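Local coordinates for protein Udp-n-acetylglucosamine pyrophosphorylase (Trypanosoma brucei, PDB 4BQH) that probably catalyses the transfer of a uridylyl group from UTP to N-acetylglucosamine 1-phosphate, giving UDP-N-acetylglucosamine and diphosphate, at residues Phe51-Phe54 with Asn55-Arg59; Thr39-Thr43 with Asn44-Gly48; Asn19-His22 with Ile23-Ala26. One frame throughout, in Å; residues are numbered along the deposited sequence.

Overall arrangement
From the N terminus the chain meets contact 3 first, then contact 2, then contact 1. All three are local and lie in series, so none encloses or crosses another and none closes a long loop. Contact 3 is the start of helix 21-29, contact 2 the end of helix 32-44 with the loop that follows, and contact 1 the first turns of helix 51-64. Their centres are about 15 to 17 Å apart. Ile42 packs on Ile23 and Phe51, so contact 2 touches both others, while the side chains of Asn55 and Gln20 make a probable hydrogen bond between contacts 1 and 3. Contacts 1 and 2 both touch the bound inhibitor.

Contact 1. Residues Phe51-Phe54 with Asn55-Arg59; sequences FRHF and NDVLR. With 9VU ((3S)-3-[2-(1,3-benzodioxol-5-yl)-2-oxidanylidene-ethyl]-4-bromanyl-5-methyl-3-oxidanyl-1H-indol-2-one), chain C.
Asn55 turns back toward the carbonyl of Phe51 one turn earlier, at the start of helix 51-64. Its backbone N bonds to Phe51 O, and a water ties the same carbonyl to the side chain, donating to Phe51 O at 2.8 Å and to Asn55 OD1 at 2.9 Å. With CG turned beside the backbone N (chi1 -60°), the side-chain amide lies back toward that carbonyl; Gln20 NE2 also reaches OD1, and Ala18 O takes ND2, which pins both ends of the group. Asp56 follows with a weak backbone bond to Arg52 O. Its carboxylate works through a second water, which donates to OD2 at 2.8 Å and sits in the plane of the His53 ring, 2.8 Å from His53 ND1.

Val57 meets two rings. His53 carries its CG anti to the backbone N (chi1 170°), which brings the imidazole along the helix to Val57; CG2 of the valine stands over one ring face, 3.7 Å from the His53 centroid and 24° off the normal, a CH-pi contact. Val57 CB lies 3.8 Å from Phe54 CD1, the two side chains running alongside each other. Both rings also belong to the pocket of the allosteric inhibitor: the oxindole carbonyl OAN comes to the edge of the phenyl ring, 3.3 Å from Phe54 CE2, and the hydroxyl OAL lies 3.4 Å from His53 CD2. Leu58 then takes up Phe54 O through its backbone N, completing the turn.

The helix lies on strand 394-400, where Val57 rests on Leu399 and Leu58 on Ile397. Phe54 packs on Val213 of strand 213-214 and meets the Tyr380 ring, while Phe51 reaches Arg14 and Leu15 of helix 7-15.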
loop_
_atom_site.group_PDB
_atom_site.type_symbol
_atom_site.label_atom_id
_atom_site.label_comp_id
_atom_site.label_asym_id
_atom_site.label_seq_id
_atom_site.Cartn_x
_atom_site.Cartn_y
_atom_site.Cartn_z
ATOM N N PHE A 51 13.561 18.804 12.998
ATOM C CA PHE A 51 13.007 18.922 14.350
ATOM C C PHE A 51 12.328 20.261 14.590
ATOM O O PHE A 51 11.261 20.305 15.204
ATOM C CB PHE A 51 14.082 18.585 15.412
ATOM C CG PHE A 51 14.423 17.126 15.459
ATOM C CD1 PHE A 51 13.620 16.233 16.175
ATOM C CD2 PHE A 51 15.520 16.619 14.762
ATOM C CE1 PHE A 51 13.912 14.877 16.191
ATOM C CE2 PHE A 51 15.820 15.264 14.780
ATOM C CZ PHE A 51 15.028 14.391 15.500
ATOM N N ARG A 52 12.892 21.360 14.071
ATOM C CA ARG A 52 12.206 22.654 14.191
ATOM C C ARG A 52 10.844 22.647 13.504
ATOM O O ARG A 52 9.854 23.126 14.057
ATOM C CB ARG A 52 13.027 23.779 13.564
ATOM C CG ARG A 52 14.176 24.248 14.420
ATOM C CD ARG A 52 14.901 25.415 13.753
ATOM N NE ARG A 52 14.065 26.616 13.689
ATOM C CZ ARG A 52 13.888 27.487 14.681
ATOM N NH1 ARG A 52 14.477 27.310 15.860
ATOM N NH2 ARG A 52 13.111 28.553 14.497
ATOM N N HIS A 53 10.811 22.104 12.290
ATOM C CA HIS A 53 9.568 21.975 11.551
ATOM C C HIS A 53 8.556 21.196 12.361
ATOM O O HIS A 53 7.386 21.553 12.420
ATOM C CB HIS A 53 9.820 21.305 10.195
ATOM C CG HIS A 53 8.560 20.931 9.479
ATOM N ND1 HIS A 53 7.645 21.852 9.093
ATOM C CD2 HIS A 53 8.051 19.689 9.121
ATOM C CE1 HIS A 53 6.607 21.223 8.503
ATOM N NE2 HIS A 53 6.866 19.904 8.499
ATOM N N PHE A 54 8.986 20.121 13.014
ATOM C CA PHE A 54 8.023 19.339 13.802
ATOM C C PHE A 54 7.443 20.020 15.044
ATOM O O PHE A 54 6.333 19.675 15.473
ATOM C CB PHE A 54 8.549 17.936 14.083
ATOM C CG PHE A 54 8.145 16.944 13.017
ATOM C CD1 PHE A 54 6.850 16.393 13.027
ATOM C CD2 PHE A 54 9.013 16.622 11.970
ATOM C CE1 PHE A 54 6.449 15.498 12.038
ATOM C CE2 PHE A 54 8.616 15.718 10.968
ATOM C CZ PHE A 54 7.326 15.176 10.996
ATOM N N ASN A 55 8.168 20.988 15.616
ATOM C CA ASN A 55 7.536 21.847 16.631
ATOM C C ASN A 55 6.324 22.589 16.064
ATOM O O ASN A 55 5.281 22.684 16.716
ATOM C CB ASN A 55 8.537 22.851 17.209
ATOM C CG ASN A 55 9.729 22.178 17.869
ATOM O OD1 ASN A 55 9.621 21.096 18.475
ATOM N ND2 ASN A 55 10.884 22.835 17.764
ATOM N N ASP A 56 6.448 23.097 14.836
ATOM C CA ASP A 56 5.313 23.766 14.176
ATOM C C ASP A 56 4.202 22.777 13.872
ATOM O O ASP A 56 3.029 23.114 13.973
ATOM C CB ASP A 56 5.758 24.387 12.847
ATOM C CG ASP A 56 6.653 25.587 13.032
ATOM O OD1 ASP A 56 6.608 26.209 14.112
ATOM O OD2 ASP A 56 7.410 25.917 12.091
ATOM N N VAL A 57 4.592 21.565 13.482
ATOM C CA VAL A 57 3.617 20.519 13.191
ATOM C C VAL A 57 2.818 20.233 14.462
ATOM O O VAL A 57 1.578 20.180 14.440
ATOM C CB VAL A 57 4.317 19.236 12.686
ATOM C CG1 VAL A 57 3.308 18.095 12.568
ATOM C CG2 VAL A 57 4.986 19.494 11.335
ATOM N N LEU A 58 3.517 20.073 15.583
ATOM C CA LEU A 58 2.819 19.754 16.834
ATOM C C LEU A 58 1.847 20.868 17.184
ATOM O O LEU A 58 0.682 20.620 17.509
ATOM C CB LEU A 58 3.799 19.579 17.994
ATOM C CG LEU A 58 3.148 19.333 19.371
ATOM C CD1 LEU A 58 2.460 17.970 19.384
ATOM C CD2 LEU A 58 4.228 19.411 20.450
ATOM N N ARG A 59 2.321 22.105 17.085
ATOM C CA ARG A 59 1.510 23.238 17.492
ATOM C C ARG A 59 0.212 23.325 16.683
ATOM O O ARG A 59 -0.882 23.462 17.259
ATOM C CB ARG A 59 2.311 24.517 17.336
ATOM C CG ARG A 59 1.643 25.728 17.945
ATOM C CD ARG A 59 2.477 26.942 17.632
ATOM N NE ARG A 59 1.885 28.164 18.160
ATOM C CZ ARG A 59 2.518 29.329 18.131
ATOM N NH1 ARG A 59 3.730 29.390 17.593
ATOM N NH2 ARG A 59 1.943 30.414 18.632
HETATM O OAN 9VU C . 10.742 16.744 8.716
HETATM C CAH 9VU C . 10.782 16.460 7.503
HETATM N NAG 9VU C . 11.913 16.310 6.809
HETATM C CAC 9VU C . 11.598 16.039 5.513
HETATM C CAB 9VU C . 12.421 15.843 4.477
HETATM C CAA 9VU C . 11.958 15.600 3.174
HETATM C CAF 9VU C . 10.573 15.585 2.971
HETATM C CAJ 9VU C . 10.050 15.346 1.655
HETATM C CAE 9VU C . 9.746 15.800 4.096
HETATM BR BRA 9VU C . 7.873 15.704 3.790
HETATM C CAD 9VU C . 10.247 16.021 5.343
HETATM C CAI 9VU C . 9.668 16.295 6.634
HETATM O OAL 9VU C . 8.999 17.559 6.608
HETATM C CAM 9VU C . 8.586 15.293 7.118
HETATM C CAO 9VU C . 9.138 13.885 7.422
HETATM O OAP 9VU C . 10.368 13.732 7.431
HETATM C CAQ 9VU C . 8.205 12.850 7.730
HETATM C CAV 9VU C . 6.838 12.961 7.467
HETATM C CAU 9VU C . 5.975 11.977 7.777
HETATM O OAY 9VU C . 4.626 11.927 7.575
HETATM C CAX 9VU C . 4.185 10.855 8.452
HETATM O OAW 9VU C . 5.328 9.994 8.522
HETATM C CAT 9VU C . 6.390 10.835 8.325
HETATM C CAS 9VU C . 7.693 10.646 8.593
HETATM C CAR 9VU C . 8.625 11.639 8.293
HETATM O O HOH W 1 10.607 18.602 17.334
HETATM O O HOH W 2 7.514 24.599 9.608
#

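Contact 2. Residues Thr39-Thr43 with Asn44-Gly48; sequences TAQIT and NELAG. With 9VU ((3S)-3-[2-(1,3-benzodioxol-5-yl)-2-oxidanylidene-ethyl]-4-bromanyl-5-methyl-3-oxidanyl-1H-indol-2-one), chain C.
Between Gln41 and Leu46 helix 32-44 runs out: Gln41 O takes Glu45 N at 2.8 Å in the usual four-residue step and also Leu46 N at 3.1 Å, a five-residue bond of the pi-turn kind that closes this C-terminal helix end. Before it, Asn44 N still bonds to Ala40 O with helical geometry.

The side chains of Gln41, Glu45 and Leu46 gather on one flank. Gln41 is extended, its CG anti to the backbone N (chi1 -179°), and this aliphatic stem is where their side-chain ends meet it. Leu46 runs alongside it, CD1 lying 3.7 Å from Gln41 CG. The Glu45 side chain crosses the stem at a slant, OE2 coming 3.7 Å from Gln41 CG. The two flat ends are turned 44° against each other and are joined by a water, which accepts from Gln41 NE2 and donates to Glu45 OE1 at 2.7 Å. Both ends have further anchors on strand 230-234: Gln41 OE1 takes the amide of Ile231, and Glu45 forms a salt bridge with Arg230, so the helix end is fastened to that strand.

On another side of the helix Thr43 OG1 donates to Thr39 O at 2.7 Å. The same carbonyl accepts Thr43 N, and the two donors reach it from opposite faces of its plane. Thr43 CG2 lies beside Asn44 OD1. Arg14 of helix 7-15 bonds to the carbonyls of Ile42 and Leu46 at the exit from the helix.

Beyond Leu46 the chain leads into the inhibitor pocket. At Gly48, whose phi is positive, the backbone carbonyl receives the oxindole nitrogen: inhibitor NAG donates to Gly48 O at 2.8 Å, with an N-H...O angle of 150°.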
loop_
_atom_site.group_PDB
_atom_site.type_symbol
_atom_site.label_atom_id
_atom_site.label_comp_id
_atom_site.label_asym_id
_atom_site.label_seq_id
_atom_site.Cartn_x
_atom_site.Cartn_y
_atom_site.Cartn_z
ATOM N N THR A 39 22.294 8.649 18.855
ATOM C CA THR A 39 22.846 8.939 17.531
ATOM C C THR A 39 22.332 7.957 16.463
ATOM O O THR A 39 21.886 8.384 15.377
ATOM C CB THR A 39 24.400 8.967 17.569
ATOM O OG1 THR A 39 24.849 10.035 18.429
ATOM C CG2 THR A 39 24.963 9.182 16.182
ATOM N N ALA A 40 22.373 6.653 16.758
ATOM C CA ALA A 40 21.936 5.658 15.785
ATOM C C ALA A 40 20.453 5.878 15.466
ATOM O O ALA A 40 20.057 5.813 14.311
ATOM C CB ALA A 40 22.150 4.238 16.297
ATOM N N GLN A 41 19.659 6.154 16.499
ATOM C CA GLN A 41 18.214 6.331 16.287
ATOM C C GLN A 41 17.934 7.548 15.421
ATOM O O GLN A 41 17.223 7.441 14.430
ATOM C CB GLN A 41 17.459 6.432 17.601
ATOM C CG GLN A 41 15.951 6.599 17.403
ATOM C CD GLN A 41 15.214 6.950 18.689
ATOM O OE1 GLN A 41 15.806 7.479 19.632
ATOM N NE2 GLN A 41 13.904 6.659 18.728
ATOM N N ILE A 42 18.492 8.692 15.784
ATOM C CA ILE A 42 18.204 9.930 15.048
ATOM C C ILE A 42 18.741 9.837 13.611
ATOM O O ILE A 42 18.106 10.329 12.678
ATOM C CB ILE A 42 18.744 11.168 15.787
ATOM C CG1 ILE A 42 18.018 11.353 17.125
ATOM C CG2 ILE A 42 18.640 12.435 14.944
ATOM C CD1 ILE A 42 18.759 12.284 18.068
ATOM N N THR A 43 19.874 9.157 13.445
ATOM C CA THR A 43 20.487 8.927 12.121
ATOM C C THR A 43 19.725 7.944 11.222
ATOM O O THR A 43 19.444 8.246 10.053
ATOM C CB THR A 43 21.969 8.468 12.281
ATOM O OG1 THR A 43 22.689 9.470 13.011
ATOM C CG2 THR A 43 22.630 8.281 10.936
ATOM N N ASN A 44 19.395 6.775 11.764
ATOM C CA ASN A 44 18.875 5.654 10.990
ATOM C C ASN A 44 17.371 5.499 11.019
ATOM O O ASN A 44 16.808 4.889 10.103
ATOM C CB ASN A 44 19.498 4.349 11.469
ATOM C CG ASN A 44 21.006 4.391 11.424
ATOM O OD1 ASN A 44 21.591 5.073 10.573
ATOM N ND2 ASN A 44 21.644 3.691 12.351
ATOM N N GLU A 45 16.730 6.003 12.076
ATOM C CA GLU A 45 15.275 5.829 12.226
ATOM C C GLU A 45 14.521 7.132 12.042
ATOM O O GLU A 45 13.317 7.095 11.796
ATOM C CB GLU A 45 14.912 5.263 13.603
ATOM C CG GLU A 45 15.527 3.903 13.872
ATOM C CD GLU A 45 15.119 3.386 15.238
ATOM O OE1 GLU A 45 13.902 3.275 15.504
ATOM O OE2 GLU A 45 16.011 3.104 16.049
ATOM N N LEU A 46 15.201 8.261 12.234
ATOM C CA LEU A 46 14.593 9.586 11.989
ATOM C C LEU A 46 15.376 10.396 10.951
ATOM O O LEU A 46 15.455 11.627 11.028
ATOM C CB LEU A 46 14.434 10.391 13.294
ATOM C CG LEU A 46 13.373 9.764 14.211
ATOM C CD1 LEU A 46 14.100 9.029 15.307
ATOM C CD2 LEU A 46 12.420 10.819 14.772
ATOM N N ALA A 47 15.977 9.689 9.998
ATOM C CA ALA A 47 16.742 10.340 8.934
ATOM C C ALA A 47 15.892 11.423 8.263
ATOM O O ALA A 47 14.709 11.198 7.960
ATOM C CB ALA A 47 17.203 9.305 7.913
ATOM N N GLY A 48 16.477 12.597 8.072
ATOM C CA GLY A 48 15.832 13.664 7.325
ATOM C C GLY A 48 14.819 14.492 8.098
ATOM O O GLY A 48 14.472 15.588 7.655
HETATM O OAN 9VU C . 10.742 16.744 8.716
HETATM C CAH 9VU C . 10.782 16.460 7.503
HETATM N NAG 9VU C . 11.913 16.310 6.809
HETATM C CAC 9VU C . 11.598 16.039 5.513
HETATM C CAB 9VU C . 12.421 15.843 4.477
HETATM C CAA 9VU C . 11.958 15.600 3.174
HETATM C CAF 9VU C . 10.573 15.585 2.971
HETATM C CAJ 9VU C . 10.050 15.346 1.655
HETATM C CAE 9VU C . 9.746 15.800 4.096
HETATM BR BRA 9VU C . 7.873 15.704 3.790
HETATM C CAD 9VU C . 10.247 16.021 5.343
HETATM C CAI 9VU C . 9.668 16.295 6.634
HETATM O OAL 9VU C . 8.999 17.559 6.608
HETATM C CAM 9VU C . 8.586 15.293 7.118
HETATM C CAO 9VU C . 9.138 13.885 7.422
HETATM O OAP 9VU C . 10.368 13.732 7.431
HETATM C CAQ 9VU C . 8.205 12.850 7.730
HETATM C CAV 9VU C . 6.838 12.961 7.467
HETATM C CAU 9VU C . 5.975 11.977 7.777
HETATM O OAY 9VU C . 4.626 11.927 7.575
HETATM C CAX 9VU C . 4.185 10.855 8.452
HETATM O OAW 9VU C . 5.328 9.994 8.522
HETATM C CAT 9VU C . 6.390 10.835 8.325
HETATM C CAS 9VU C . 7.693 10.646 8.593
HETATM C CAR 9VU C . 8.625 11.639 8.293
HETATM O O HOH W 3 12.415 5.482 16.140
#

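Contact 3. Residues Asn19-His22 with Ile23-Ala26; sequences NQDH and ILTA
The His22 imidazole lies beside Ile23, whose CG1 stands over one ring face, 4.0 Å from the His22 centroid and 16° off its normal. This CH-pi contact is offset toward the rim, with Ile23 CG1 3.8 Å from His22 NE2. Ile23 N also lies over a face, 3.3 Å from His22 CG. Placing CG between the backbone N and the carbonyl carbon (chi1 61°) lays the ring back against the next residue, and a bond from NE2 to Ile223 O fixes its rotation.

All this happens in the first turn of helix 21-29, where Gln20 holds the N-cap position. Its carbonyl O takes Ile23 N at 3.0 Å, while its side-chain amide is engaged by the backbone of the loop at Gly221 and Ile223. The next carbonyl, Asp21 O, is gripped twice by Thr25 one turn on, by the backbone N at 2.9 Å and by OG1 at 3.0 Å. The two donors come in from opposite faces of the carbonyl plane, so the threonine hydroxyl doubles an ordinary helical bond. Ala26 N makes the next helical bond, to His22 O.

The helix lies between its neighbours: Leu24 packs on Ile12 and Leu15 of helix 7-15, while Ile23 rests on Ile42 and Ala26 on Leu38, both of helix 32-44.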
loop_
_atom_site.group_PDB
_atom_site.type_symbol
_atom_site.label_atom_id
_atom_site.label_comp_id
_atom_site.label_asym_id
_atom_site.label_seq_id
_atom_site.Cartn_x
_atom_site.Cartn_y
_atom_site.Cartn_z
ATOM N N ASN A 19 14.841 23.893 19.751
ATOM C CA ASN A 19 13.950 23.980 20.912
ATOM C C ASN A 19 13.722 22.621 21.588
ATOM O O ASN A 19 12.678 22.377 22.196
ATOM C CB ASN A 19 12.617 24.658 20.552
ATOM C CG ASN A 19 12.733 26.164 20.483
ATOM O OD1 ASN A 19 12.145 26.798 19.609
ATOM N ND2 ASN A 19 13.494 26.745 21.405
ATOM N N GLN A 20 14.708 21.737 21.478
ATOM C CA GLN A 20 14.619 20.412 22.079
ATOM C C GLN A 20 15.927 20.143 22.819
ATOM O O GLN A 20 16.571 19.101 22.650
ATOM C CB GLN A 20 14.327 19.351 20.996
ATOM C CG GLN A 20 12.940 19.517 20.349
ATOM C CD GLN A 20 11.780 19.218 21.287
ATOM O OE1 GLN A 20 11.945 18.554 22.306
ATOM N NE2 GLN A 20 10.586 19.702 20.941
ATOM N N ASP A 21 16.321 21.106 23.646
ATOM C CA ASP A 21 17.681 21.103 24.193
ATOM C C ASP A 21 18.020 19.920 25.098
ATOM O O ASP A 21 19.198 19.582 25.260
ATOM C CB ASP A 21 17.967 22.427 24.901
ATOM C CG ASP A 21 18.188 23.569 23.938
ATOM O OD1 ASP A 21 18.319 23.345 22.708
ATOM O OD2 ASP A 21 18.243 24.724 24.425
ATOM N N HIS A 22 17.005 19.284 25.687
ATOM C CA HIS A 22 17.241 18.087 26.510
ATOM C C HIS A 22 17.823 16.938 25.700
ATOM O O HIS A 22 18.617 16.148 26.208
ATOM C CB HIS A 22 15.976 17.687 27.265
ATOM C CG HIS A 22 14.810 17.329 26.365
ATOM N ND1 HIS A 22 14.224 18.228 25.539
ATOM C CD2 HIS A 22 14.142 16.112 26.164
ATOM C CE1 HIS A 22 13.230 17.618 24.850
ATOM N NE2 HIS A 22 13.177 16.328 25.241
ATOM N N ILE A 23 17.472 16.858 24.413
ATOM C CA ILE A 23 18.052 15.848 23.525
ATOM C C ILE A 23 19.495 16.219 23.172
ATOM O O ILE A 23 20.373 15.363 23.120
ATOM C CB ILE A 23 17.216 15.698 22.238
ATOM C CG1 ILE A 23 15.760 15.352 22.609
ATOM C CG2 ILE A 23 17.812 14.651 21.307
ATOM C CD1 ILE A 23 14.893 15.028 21.422
ATOM N N LEU A 24 19.717 17.501 22.898
ATOM C CA LEU A 24 21.037 17.999 22.543
ATOM C C LEU A 24 21.983 17.691 23.694
ATOM O O LEU A 24 23.073 17.182 23.476
ATOM C CB LEU A 24 20.975 19.503 22.258
ATOM C CG LEU A 24 22.215 20.177 21.682
ATOM C CD1 LEU A 24 22.664 19.502 20.393
ATOM C CD2 LEU A 24 21.905 21.648 21.459
ATOM N N THR A 25 21.510 17.931 24.915
ATOM C CA THR A 25 22.242 17.622 26.162
ATOM C C THR A 25 22.635 16.150 26.255
ATOM O O THR A 25 23.806 15.817 26.538
ATOM C CB THR A 25 21.384 18.017 27.389
ATOM O OG1 THR A 25 21.253 19.439 27.417
ATOM C CG2 THR A 25 22.007 17.550 28.715
ATOM N N ALA A 26 21.663 15.268 26.019
ATOM C CA ALA A 26 21.931 13.838 25.995
ATOM C C ALA A 26 23.018 13.514 24.949
ATOM O O ALA A 26 23.992 12.831 25.265
ATOM C CB ALA A 26 20.650 13.055 25.760
#